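Local coordinates for protein Cas13d (uncultured Ruminococcus sp, PDB 6IV9) that binds its CRISPR RNA and uses two HEPN domains to govern CRISPR RNA maturation and target RNA cleavage, at residues A[252-255]-A[256-259]; A[315-318]-A[319-323]; A[323-326]-A[327-331]; A[352-355]-A[356-360]. The protein carries 2 engineered substitutions. One frame throughout, in Å; residues are numbered along the deposited sequence.

The four short-range contacts differ in chemistry with their place in a largely helical protein. Interaction 1 is a 3-10 turn in the connection between helices 232-251 and 267-291, its apolar side chains buried among neighbouring helices. Interactions 2 and 3 are successive turns of helix 312-330, share Glu323 and have centres about 12 Å apart: in the first a water joins two carboxylates at the surface while leucines face inward, and in the second an arginine reaches the RNA. Interaction 4 opens helix 353-366, its centre about 20 Å from that of interaction 3, and has a long aspartate-arginine salt bridge on one side and buried isoleucines and a leucine on another.

Interaction 1: A[252-255]-A[256-259]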
loop_
_atom_site.group_PDB
_atom_site.type_symbol
_atom_site.label_atom_id
_atom_site.label_comp_id
_atom_site.label_asym_id
_atom_site.label_seq_id
_atom_site.Cartn_x
_atom_site.Cartn_y
_atom_site.Cartn_z
ATOM N N LYS A 252 -14.846 21.528 3.620
ATOM C CA LYS A 252 -13.524 21.938 4.151
ATOM C C LYS A 252 -12.692 20.695 4.516
ATOM O O LYS A 252 -11.567 20.855 4.976
ATOM C CB LYS A 252 -13.646 22.914 5.320
ATOM C CG LYS A 252 -14.472 24.159 5.063
ATOM C CD LYS A 252 -14.055 24.892 3.829
ATOM C CE LYS A 252 -14.834 26.163 3.575
ATOM N NZ LYS A 252 -14.770 26.562 2.153
ATOM N N ARG A 253 -13.229 19.513 4.225
ATOM C CA ARG A 253 -12.627 18.188 4.541
ATOM C C ARG A 253 -11.375 17.900 3.698
ATOM O O ARG A 253 -10.577 17.057 4.094
ATOM C CB ARG A 253 -13.683 17.096 4.436
ATOM C CG ARG A 253 -14.679 17.119 5.579
ATOM C CD ARG A 253 -14.896 15.736 6.151
ATOM N NE ARG A 253 -15.779 15.713 7.295
ATOM C CZ ARG A 253 -17.057 15.977 7.226
ATOM N NH1 ARG A 253 -17.625 16.164 6.055
ATOM N NH2 ARG A 253 -17.770 16.046 8.326
ATOM N N LEU A 254 -11.154 18.658 2.619
ATOM C CA LEU A 254 -9.965 18.464 1.744
ATOM C C LEU A 254 -8.684 18.774 2.518
ATOM O O LEU A 254 -7.640 18.276 2.165
ATOM C CB LEU A 254 -10.079 19.298 0.468
ATOM C CG LEU A 254 -10.920 18.660 -0.630
ATOM C CD1 LEU A 254 -11.075 19.594 -1.812
ATOM C CD2 LEU A 254 -10.335 17.332 -1.073
ATOM N N GLY A 255 -8.807 19.529 3.598
ATOM C CA GLY A 255 -7.678 19.895 4.464
ATOM C C GLY A 255 -7.069 18.673 5.123
ATOM O O GLY A 255 -5.911 18.705 5.491
ATOM N N TYR A 256 -7.851 17.610 5.228
ATOM C CA TYR A 256 -7.388 16.347 5.848
ATOM C C TYR A 256 -6.233 15.786 5.018
ATOM O O TYR A 256 -5.318 15.213 5.590
ATOM C CB TYR A 256 -8.551 15.366 5.958
ATOM C CG TYR A 256 -9.447 15.603 7.145
ATOM C CD1 TYR A 256 -8.924 15.860 8.394
ATOM C CD2 TYR A 256 -10.817 15.573 7.017
ATOM C CE1 TYR A 256 -9.736 16.054 9.495
ATOM C CE2 TYR A 256 -11.646 15.785 8.099
ATOM C CZ TYR A 256 -11.106 16.022 9.344
ATOM O OH TYR A 256 -11.918 16.212 10.406
ATOM N N PHE A 257 -6.307 15.990 3.707
ATOM C CA PHE A 257 -5.341 15.464 2.716
ATOM C C PHE A 257 -4.194 16.438 2.491
ATOM O O PHE A 257 -3.365 16.165 1.664
ATOM C CB PHE A 257 -6.026 15.333 1.366
ATOM C CG PHE A 257 -7.104 14.295 1.288
ATOM C CD1 PHE A 257 -6.972 13.081 1.928
ATOM C CD2 PHE A 257 -8.228 14.513 0.530
ATOM C CE1 PHE A 257 -7.956 12.119 1.817
ATOM C CE2 PHE A 257 -9.214 13.555 0.424
ATOM C CZ PHE A 257 -9.076 12.356 1.068
ATOM N N GLY A 258 -4.160 17.539 3.216
ATOM C CA GLY A 258 -3.111 18.528 2.946
ATOM C C GLY A 258 -3.519 19.461 1.822
ATOM O O GLY A 258 -2.661 20.159 1.350
ATOM N N LEU A 259 -4.766 19.373 1.361
ATOM C CA LEU A 259 -5.320 20.285 0.327
ATOM C C LEU A 259 -6.116 21.409 0.995
ATOM O O LEU A 259 -7.318 21.418 0.906
ATOM C CB LEU A 259 -6.191 19.504 -0.643
ATOM C CG LEU A 259 -5.424 18.503 -1.484
ATOM C CD1 LEU A 259 -6.371 17.732 -2.367
ATOM C CD2 LEU A 259 -4.378 19.222 -2.304
#
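Arg253 and Tyr256 stand side by side, pointing the same way, on a 3-10 turn that carries the chain out of helix 232-251 toward helix 267-291. From its CB, 3.2 Å from Arg253 O, the Tyr256 side chain runs along the arginine. With CG anti to the carbonyl carbon (chi1 -81°), CD2 stays close to the same Arg253 O, and Tyr256 CE2 then meets Arg253 CD at 3.8 Å, the methylene lying in the ring plane at its edge. The guanidinium and phenol planes are only 19° apart, and the two tips converge on Asp586: OH by a hydrogen bond, Arg253 NH2 by a salt bridge, while Arg253 NH1 turns to Met197 O.

The backbone shows the i to i+3 pattern of a 3-10 helix, with Tyr256 N bonded to Arg253 O at 3.0 Å and Gly258 N to Gly255 O. Gly258, with positive phi, ends the turn. On another side of the turn, Leu254 CD2 touches the edge of the Phe257 ring at CD2, 3.9 Å away, and Leu254 CB packs on Leu259 CB. Helix 267-291 covers the two leucines, whereas Phe257 meets Phe508 edge-to-face. One carbonyl ties the turn to the chain that follows: Leu254 O accepts from Phe257 N at 3.1 Å and from Leu259 N at 3.2 Å, the two donors approaching from opposite faces of its plane.

Interaction 2: A[315-318]-A[319-323]; sequences RDTL and DYLVE
Asp319 N to Arg315 O, at 3.0 Å, begins a run of four i to i+4 hydrogen bonds that carries residues 315-318 into 319-323 as unbroken alpha-helix. The run ends with Val322 N on Leu318 O.

On the polar side, the carboxylates of Asp316 and Asp319 are joined by one water, which donates to Asp316 OD1 at 3.0 Å and to Asp319 OD2 at 2.6 Å. That bridge would probably ease the repulsion between two like charges, Asp316 OD1 and Asp319 OD2 standing 4.9 Å apart. Asp319 has further support from helix 497-505, since Lys500 forms a salt bridge with OD1 and Tyr497 OH binds OD2.

Another side of the helix is apolar. Thr317 has its methyl CG2 anti to the backbone N (chi1 -69° for OG1), which sets it alongside Leu321 CD1, 4.1 Å away, while OG1 is hydrogen-bonded to His279 ND1. Leu318 and Leu321 both pack on Met504, and Leu321 also touches Met280 of helix 267-291. This division of faces is typical of an amphipathic helix, here helix 312-330 packed against helices 267-291 and 497-505.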
loop_
_atom_site.group_PDB
_atom_site.type_symbol
_atom_site.label_atom_id
_atom_site.label_comp_id
_atom_site.label_asym_id
_atom_site.label_seq_id
_atom_site.Cartn_x
_atom_site.Cartn_y
_atom_site.Cartn_z
ATOM N N ARG A 315 -0.433 18.981 -16.268
ATOM C CA ARG A 315 1.009 18.805 -15.981
ATOM C C ARG A 315 1.503 19.943 -15.093
ATOM O O ARG A 315 2.382 19.714 -14.311
ATOM C CB ARG A 315 1.802 18.515 -17.252
ATOM C CG ARG A 315 1.459 17.164 -17.855
ATOM C CD ARG A 315 2.364 16.741 -18.982
ATOM N NE ARG A 315 2.215 17.586 -20.143
ATOM C CZ ARG A 315 1.190 17.560 -20.959
ATOM N NH1 ARG A 315 0.236 16.674 -20.793
ATOM N NH2 ARG A 315 1.109 18.432 -21.936
ATOM N N ASP A 316 0.948 21.134 -15.266
ATOM C CA ASP A 316 1.332 22.285 -14.416
ATOM C C ASP A 316 0.943 21.984 -12.966
ATOM O O ASP A 316 1.674 22.337 -12.083
ATOM C CB ASP A 316 0.704 23.569 -14.938
ATOM C CG ASP A 316 1.379 24.070 -16.197
ATOM O OD1 ASP A 316 2.491 23.658 -16.460
ATOM O OD2 ASP A 316 0.771 24.850 -16.882
ATOM N N THR A 317 -0.223 21.388 -12.764
ATOM C CA THR A 317 -0.644 21.047 -11.389
ATOM C C THR A 317 0.319 20.014 -10.798
ATOM O O THR A 317 0.735 20.196 -9.682
ATOM C CB THR A 317 -2.088 20.545 -11.349
ATOM O OG1 THR A 317 -2.965 21.629 -11.638
ATOM C CG2 THR A 317 -2.438 19.909 -10.026
ATOM N N LEU A 318 0.685 19.000 -11.567
ATOM C CA LEU A 318 1.595 17.952 -11.039
ATOM C C LEU A 318 2.929 18.587 -10.660
ATOM O O LEU A 318 3.430 18.274 -9.621
ATOM C CB LEU A 318 1.779 16.859 -12.086
ATOM C CG LEU A 318 0.530 16.046 -12.388
ATOM C CD1 LEU A 318 0.853 14.916 -13.328
ATOM C CD2 LEU A 318 -0.072 15.513 -11.110
ATOM N N ASP A 319 3.439 19.480 -11.498
ATOM C CA ASP A 319 4.709 20.179 -11.196
ATOM C C ASP A 319 4.554 21.045 -9.950
ATOM O O ASP A 319 5.444 21.077 -9.158
ATOM C CB ASP A 319 5.165 21.003 -12.392
ATOM C CG ASP A 319 5.784 20.134 -13.464
ATOM O OD1 ASP A 319 6.302 19.092 -13.121
ATOM O OD2 ASP A 319 5.719 20.515 -14.608
ATOM N N TYR A 320 3.423 21.709 -9.814
ATOM C CA TYR A 320 3.223 22.603 -8.661
ATOM C C TYR A 320 3.285 21.809 -7.354
ATOM O O TYR A 320 3.916 22.247 -6.422
ATOM C CB TYR A 320 1.860 23.272 -8.799
ATOM C CG TYR A 320 1.521 24.212 -7.683
ATOM C CD1 TYR A 320 0.998 23.753 -6.497
ATOM C CD2 TYR A 320 1.747 25.563 -7.806
ATOM C CE1 TYR A 320 0.690 24.611 -5.465
ATOM C CE2 TYR A 320 1.450 26.437 -6.783
ATOM C CZ TYR A 320 0.916 25.961 -5.610
ATOM O OH TYR A 320 0.630 26.824 -4.603
ATOM N N LEU A 321 2.612 20.666 -7.305
ATOM C CA LEU A 321 2.601 19.877 -6.054
ATOM C C LEU A 321 4.003 19.371 -5.728
ATOM O O LEU A 321 4.413 19.523 -4.612
ATOM C CB LEU A 321 1.627 18.710 -6.220
ATOM C CG LEU A 321 0.185 19.078 -6.553
ATOM C CD1 LEU A 321 -0.603 17.845 -6.947
ATOM C CD2 LEU A 321 -0.475 19.802 -5.395
ATOM N N VAL A 322 4.688 18.759 -6.685
ATOM C CA VAL A 322 6.047 18.205 -6.414
ATOM C C VAL A 322 7.053 19.311 -6.110
ATOM O O VAL A 322 7.858 19.115 -5.255
ATOM C CB VAL A 322 6.562 17.254 -7.501
ATOM C CG1 VAL A 322 7.544 16.285 -6.898
ATOM C CG2 VAL A 322 5.424 16.480 -8.109
ATOM N N GLU A 323 6.967 20.428 -6.821
ATOM C CA GLU A 323 7.891 21.564 -6.613
ATOM C C GLU A 323 7.711 22.073 -5.188
ATOM O O GLU A 323 8.684 22.370 -4.545
ATOM C CB GLU A 323 7.517 22.698 -7.553
ATOM C CG GLU A 323 8.261 22.693 -8.860
ATOM C CD GLU A 323 7.640 23.610 -9.902
ATOM O OE1 GLU A 323 6.944 24.549 -9.508
ATOM O OE2 GLU A 323 7.838 23.366 -11.104
HETATM O O HOH W 1 5.109 22.968 -15.197
#

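Interaction 3: A[323-326]-A[327-331]; sequences EERL and KSINK. With nucleotides of chain B.
Ser328 OG is held by one residue twice over: it donates to Arg325 O at 2.8 Å and accepts from Arg325 NH2 at 2.9 Å. The donated bond returns to the preceding turn of the helix, reaching the carbonyl from above its plane, and is open to the serine because OG sits between the backbone N and the carbonyl carbon (chi1 58°).

Arg325 leaves the helix with CG anti to its N and then folds at chi2 and chi3, a course that carries the guanidinium forward alongside the next turn, to Ser328. NH2 thereby serves two acceptors. Ser328 OG lies 22° out of the guanidinium plane, but O4 of U43 of chain B is in plane at the edge, 3.0 Å from Arg325 NH2. NH1 is taken by Arg573 O.

Ile329 crosses the arginine at about a right angle, its CD1 3.8 Å from Arg325 NE, and both side chains touch Met572 and Ile569. Ile329 CA also comes within 3.6 Å of O2 of U43 of chain B. At the end of the helix the Asn330 amide is hydrogen-bonded to Tyr361 OH through OD1 and to Lys490 O through ND2. Ser328 and Arg573 O hold the guanidinium in place in this complex, and its bond to O4, the group that is an amino in cytosine, is consistent with recognition of the uracil edge rather than the backbone.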
loop_
_atom_site.group_PDB
_atom_site.type_symbol
_atom_site.label_atom_id
_atom_site.label_comp_id
_atom_site.label_asym_id
_atom_site.label_seq_id
_atom_site.Cartn_x
_atom_site.Cartn_y
_atom_site.Cartn_z
ATOM N N GLU A 323 6.967 20.428 -6.821
ATOM C CA GLU A 323 7.891 21.564 -6.613
ATOM C C GLU A 323 7.711 22.073 -5.188
ATOM O O GLU A 323 8.684 22.370 -4.545
ATOM C CB GLU A 323 7.517 22.698 -7.553
ATOM C CG GLU A 323 8.261 22.693 -8.860
ATOM C CD GLU A 323 7.640 23.610 -9.902
ATOM O OE1 GLU A 323 6.944 24.549 -9.508
ATOM O OE2 GLU A 323 7.838 23.366 -11.104
ATOM N N GLU A 324 6.480 22.141 -4.724
ATOM C CA GLU A 324 6.228 22.644 -3.362
ATOM C C GLU A 324 6.902 21.732 -2.333
ATOM O O GLU A 324 7.475 22.236 -1.404
ATOM C CB GLU A 324 4.723 22.678 -3.142
ATOM C CG GLU A 324 4.319 23.348 -1.863
ATOM C CD GLU A 324 2.814 23.423 -1.713
ATOM O OE1 GLU A 324 2.225 24.393 -2.186
ATOM O OE2 GLU A 324 2.252 22.505 -1.125
ATOM N N ARG A 325 6.769 20.423 -2.487
ATOM C CA ARG A 325 7.407 19.486 -1.539
ATOM C C ARG A 325 8.934 19.545 -1.655
ATOM O O ARG A 325 9.583 19.607 -0.650
ATOM C CB ARG A 325 6.907 18.074 -1.838
ATOM C CG ARG A 325 7.663 16.984 -1.112
ATOM C CD ARG A 325 7.200 16.882 0.315
ATOM N NE ARG A 325 7.815 17.901 1.128
ATOM C CZ ARG A 325 7.621 18.042 2.426
ATOM N NH1 ARG A 325 6.856 17.191 3.076
ATOM N NH2 ARG A 325 8.203 19.025 3.075
ATOM N N LEU A 326 9.460 19.497 -2.869
ATOM C CA LEU A 326 10.923 19.493 -3.105
ATOM C C LEU A 326 11.550 20.818 -2.658
ATOM O O LEU A 326 12.611 20.795 -2.085
ATOM C CB LEU A 326 11.159 19.235 -4.593
ATOM C CG LEU A 326 11.716 17.870 -4.981
ATOM C CD1 LEU A 326 11.691 16.863 -3.862
ATOM C CD2 LEU A 326 11.109 17.332 -6.251
ATOM N N LYS A 327 10.895 21.927 -2.962
ATOM C CA LYS A 327 11.444 23.246 -2.574
ATOM C C LYS A 327 11.505 23.358 -1.047
ATOM O O LYS A 327 12.459 23.899 -0.563
ATOM C CB LYS A 327 10.773 24.370 -3.365
ATOM C CG LYS A 327 10.919 24.192 -4.870
ATOM C CD LYS A 327 10.945 25.443 -5.705
ATOM C CE LYS A 327 9.601 26.127 -5.745
ATOM N NZ LYS A 327 9.344 26.767 -7.050
ATOM N N SER A 328 10.516 22.857 -0.325
ATOM C CA SER A 328 10.599 22.940 1.155
ATOM C C SER A 328 11.779 22.119 1.693
ATOM O O SER A 328 12.376 22.543 2.637
ATOM C CB SER A 328 9.309 22.584 1.813
ATOM O OG SER A 328 8.901 21.283 1.458
ATOM N N ILE A 329 12.010 20.921 1.177
ATOM C CA ILE A 329 13.179 20.119 1.628
ATOM C C ILE A 329 14.505 20.754 1.181
ATOM O O ILE A 329 15.428 20.806 1.956
ATOM C CB ILE A 329 13.067 18.710 1.030
ATOM C CG1 ILE A 329 11.807 17.985 1.489
ATOM C CG2 ILE A 329 14.309 17.905 1.310
ATOM C CD1 ILE A 329 11.395 16.868 0.580
ATOM N N ASN A 330 14.580 21.124 -0.086
ATOM C CA ASN A 330 15.797 21.652 -0.754
ATOM C C ASN A 330 16.222 23.041 -0.279
ATOM O O ASN A 330 17.411 23.283 -0.246
ATOM C CB ASN A 330 15.682 21.601 -2.270
ATOM C CG ASN A 330 15.736 20.186 -2.780
ATOM O OD1 ASN A 330 16.164 19.302 -2.071
ATOM N ND2 ASN A 330 15.284 19.969 -3.992
ATOM N N LYS A 331 15.279 23.922 0.023
ATOM C CA LYS A 331 15.689 25.308 0.358
ATOM C C LYS A 331 16.469 25.326 1.671
ATOM O O LYS A 331 15.927 24.933 2.669
ATOM C CB LYS A 331 14.449 26.196 0.450
ATOM C CG LYS A 331 14.665 27.654 0.079
ATOM C CD LYS A 331 13.613 28.563 0.652
ATOM C CE LYS A 331 14.120 29.967 0.900
ATOM N NZ LYS A 331 13.433 30.592 2.053
ATOM P P U B 43 12.209 11.605 7.261
ATOM O OP1 U B 43 12.227 10.764 6.008
ATOM O OP2 U B 43 12.894 11.119 8.457
ATOM O "O5'" U B 43 12.823 12.988 6.780
ATOM C "C5'" U B 43 12.864 14.125 7.655
ATOM C "C4'" U B 43 13.854 15.140 7.127
ATOM O "O4'" U B 43 13.284 15.647 5.905
ATOM C "C3'" U B 43 14.055 16.389 8.003
ATOM O "O3'" U B 43 15.111 16.075 8.896
ATOM C "C2'" U B 43 14.406 17.457 6.956
ATOM O "O2'" U B 43 15.725 17.175 6.542
ATOM C "C1'" U B 43 13.486 17.058 5.794
ATOM N N1 U B 43 12.178 17.729 5.812
ATOM C C2 U B 43 12.138 19.076 5.547
ATOM O O2 U B 43 13.123 19.721 5.253
ATOM N N3 U B 43 10.898 19.643 5.628
ATOM C C4 U B 43 9.717 19.021 5.937
ATOM O O4 U B 43 8.679 19.678 5.958
ATOM C C5 U B 43 9.833 17.626 6.198
ATOM C C6 U B 43 11.029 17.040 6.132
#

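Interaction 4: A[352-355]-A[356-360]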
loop_
_atom_site.group_PDB
_atom_site.type_symbol
_atom_site.label_atom_id
_atom_site.label_comp_id
_atom_site.label_asym_id
_atom_site.label_seq_id
_atom_site.Cartn_x
_atom_site.Cartn_y
_atom_site.Cartn_z
ATOM N N GLU A 352 35.706 14.267 4.546
ATOM C CA GLU A 352 35.653 15.726 4.297
ATOM C C GLU A 352 34.239 16.218 4.610
ATOM O O GLU A 352 33.293 15.511 4.291
ATOM C CB GLU A 352 35.920 16.008 2.827
ATOM C CG GLU A 352 37.221 15.429 2.347
ATOM C CD GLU A 352 38.392 16.334 2.651
ATOM O OE1 GLU A 352 39.073 16.100 3.663
ATOM O OE2 GLU A 352 38.603 17.277 1.885
ATOM N N ALA A 353 34.114 17.435 5.109
ATOM C CA ALA A 353 32.804 17.990 5.498
ATOM C C ALA A 353 31.852 18.045 4.301
ATOM O O ALA A 353 30.684 17.728 4.473
ATOM C CB ALA A 353 33.016 19.348 6.098
ATOM N N ASP A 354 32.346 18.420 3.129
ATOM C CA ASP A 354 31.492 18.508 1.919
ATOM C C ASP A 354 30.944 17.128 1.576
ATOM O O ASP A 354 29.821 17.043 1.141
ATOM C CB ASP A 354 32.293 18.981 0.714
ATOM C CG ASP A 354 32.492 20.478 0.687
ATOM O OD1 ASP A 354 32.146 21.129 1.686
ATOM O OD2 ASP A 354 33.014 20.968 -0.321
ATOM N N ASP A 355 31.772 16.110 1.721
ATOM C CA ASP A 355 31.368 14.717 1.442
ATOM C C ASP A 355 30.260 14.308 2.409
ATOM O O ASP A 355 29.319 13.709 1.975
ATOM C CB ASP A 355 32.549 13.789 1.667
ATOM C CG ASP A 355 32.478 12.565 0.795
ATOM O OD1 ASP A 355 31.801 12.640 -0.225
ATOM O OD2 ASP A 355 33.086 11.559 1.156
ATOM N N ILE A 356 30.409 14.650 3.674
ATOM C CA ILE A 356 29.399 14.298 4.703
ATOM C C ILE A 356 28.079 14.982 4.359
ATOM O O ILE A 356 27.055 14.357 4.487
ATOM C CB ILE A 356 29.922 14.685 6.095
ATOM C CG1 ILE A 356 31.053 13.750 6.513
ATOM C CG2 ILE A 356 28.811 14.714 7.123
ATOM C CD1 ILE A 356 31.828 14.237 7.683
ATOM N N ILE A 357 28.140 16.235 3.939
ATOM C CA ILE A 357 26.904 16.986 3.612
ATOM C C ILE A 357 26.201 16.312 2.433
ATOM O O ILE A 357 25.005 16.159 2.493
ATOM C CB ILE A 357 27.234 18.465 3.362
ATOM C CG1 ILE A 357 27.657 19.151 4.660
ATOM C CG2 ILE A 357 26.065 19.168 2.719
ATOM C CD1 ILE A 357 28.314 20.493 4.472
ATOM N N ARG A 358 26.950 15.927 1.409
ATOM C CA ARG A 358 26.331 15.263 0.244
ATOM C C ARG A 358 25.740 13.915 0.673
ATOM O O ARG A 358 24.639 13.611 0.257
ATOM C CB ARG A 358 27.341 15.183 -0.895
ATOM C CG ARG A 358 27.694 16.556 -1.444
ATOM C CD ARG A 358 28.463 16.514 -2.743
ATOM N NE ARG A 358 29.721 15.830 -2.568
ATOM C CZ ARG A 358 30.900 16.428 -2.521
ATOM N NH1 ARG A 358 30.993 17.731 -2.694
ATOM N NH2 ARG A 358 31.989 15.719 -2.309
ATOM N N LEU A 359 26.461 13.163 1.493
ATOM C CA LEU A 359 25.952 11.855 1.963
ATOM C C LEU A 359 24.688 12.057 2.800
ATOM O O LEU A 359 23.804 11.250 2.707
ATOM C CB LEU A 359 27.039 11.133 2.753
ATOM C CG LEU A 359 28.117 10.461 1.912
ATOM C CD1 LEU A 359 29.339 10.147 2.744
ATOM C CD2 LEU A 359 27.590 9.209 1.253
ATOM N N TYR A 360 24.664 13.087 3.628
ATOM C CA TYR A 360 23.492 13.361 4.487
ATOM C C TYR A 360 22.272 13.715 3.639
ATOM O O TYR A 360 21.191 13.267 3.942
ATOM C CB TYR A 360 23.803 14.364 5.590
ATOM C CG TYR A 360 22.784 14.327 6.691
ATOM C CD1 TYR A 360 22.817 13.340 7.649
ATOM C CD2 TYR A 360 21.761 15.243 6.751
ATOM C CE1 TYR A 360 21.875 13.275 8.655
ATOM C CE2 TYR A 360 20.814 15.201 7.752
ATOM C CZ TYR A 360 20.870 14.212 8.707
ATOM O OH TYR A 360 19.952 14.166 9.698
#
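Ile356 N to Glu352 O, at 3.1 Å, opens the first turn of helix 353-366, with Glu352 at the N-cap position, and i to i+4 bonds then continue regularly to Leu359 N on Asp355 O.

Arg358 doubles back over this turn. A bend at chi3 (-61°) turns one face of the guanidinium onto the backbone, with Asp354 O over the centre of that face, 3.8 Å from the plane, and Asp355 N over the same face nearer its rim. From there Arg358 NH2 approaches Asp355 OD1 at 3.7 Å, a long salt bridge, with the carboxylate and guanidinium planes 57° apart. Arg358 NH1 touches Asp354 CB at 3.9 Å. The stronger partner of Asp355 OD1 is Arg417 of helix 400-418.

Apolar side chains point to the neighbouring helices elsewhere on the turn. Ile357 CG1 rests 3.4 Å from Ala353 O, and its side chain packs on Ile341 and Ile334. Leu359 is received by Phe409 and Cys413 of helix 400-418.

Asp354 and Asp355 lie in the first turn, where negative charge would be expected to suit the helix dipole. Shared between two arginines, the Asp355 carboxylate links this N-terminal turn to helix 400-418, while its hold on Arg358 remains loose and mainly electrostatic.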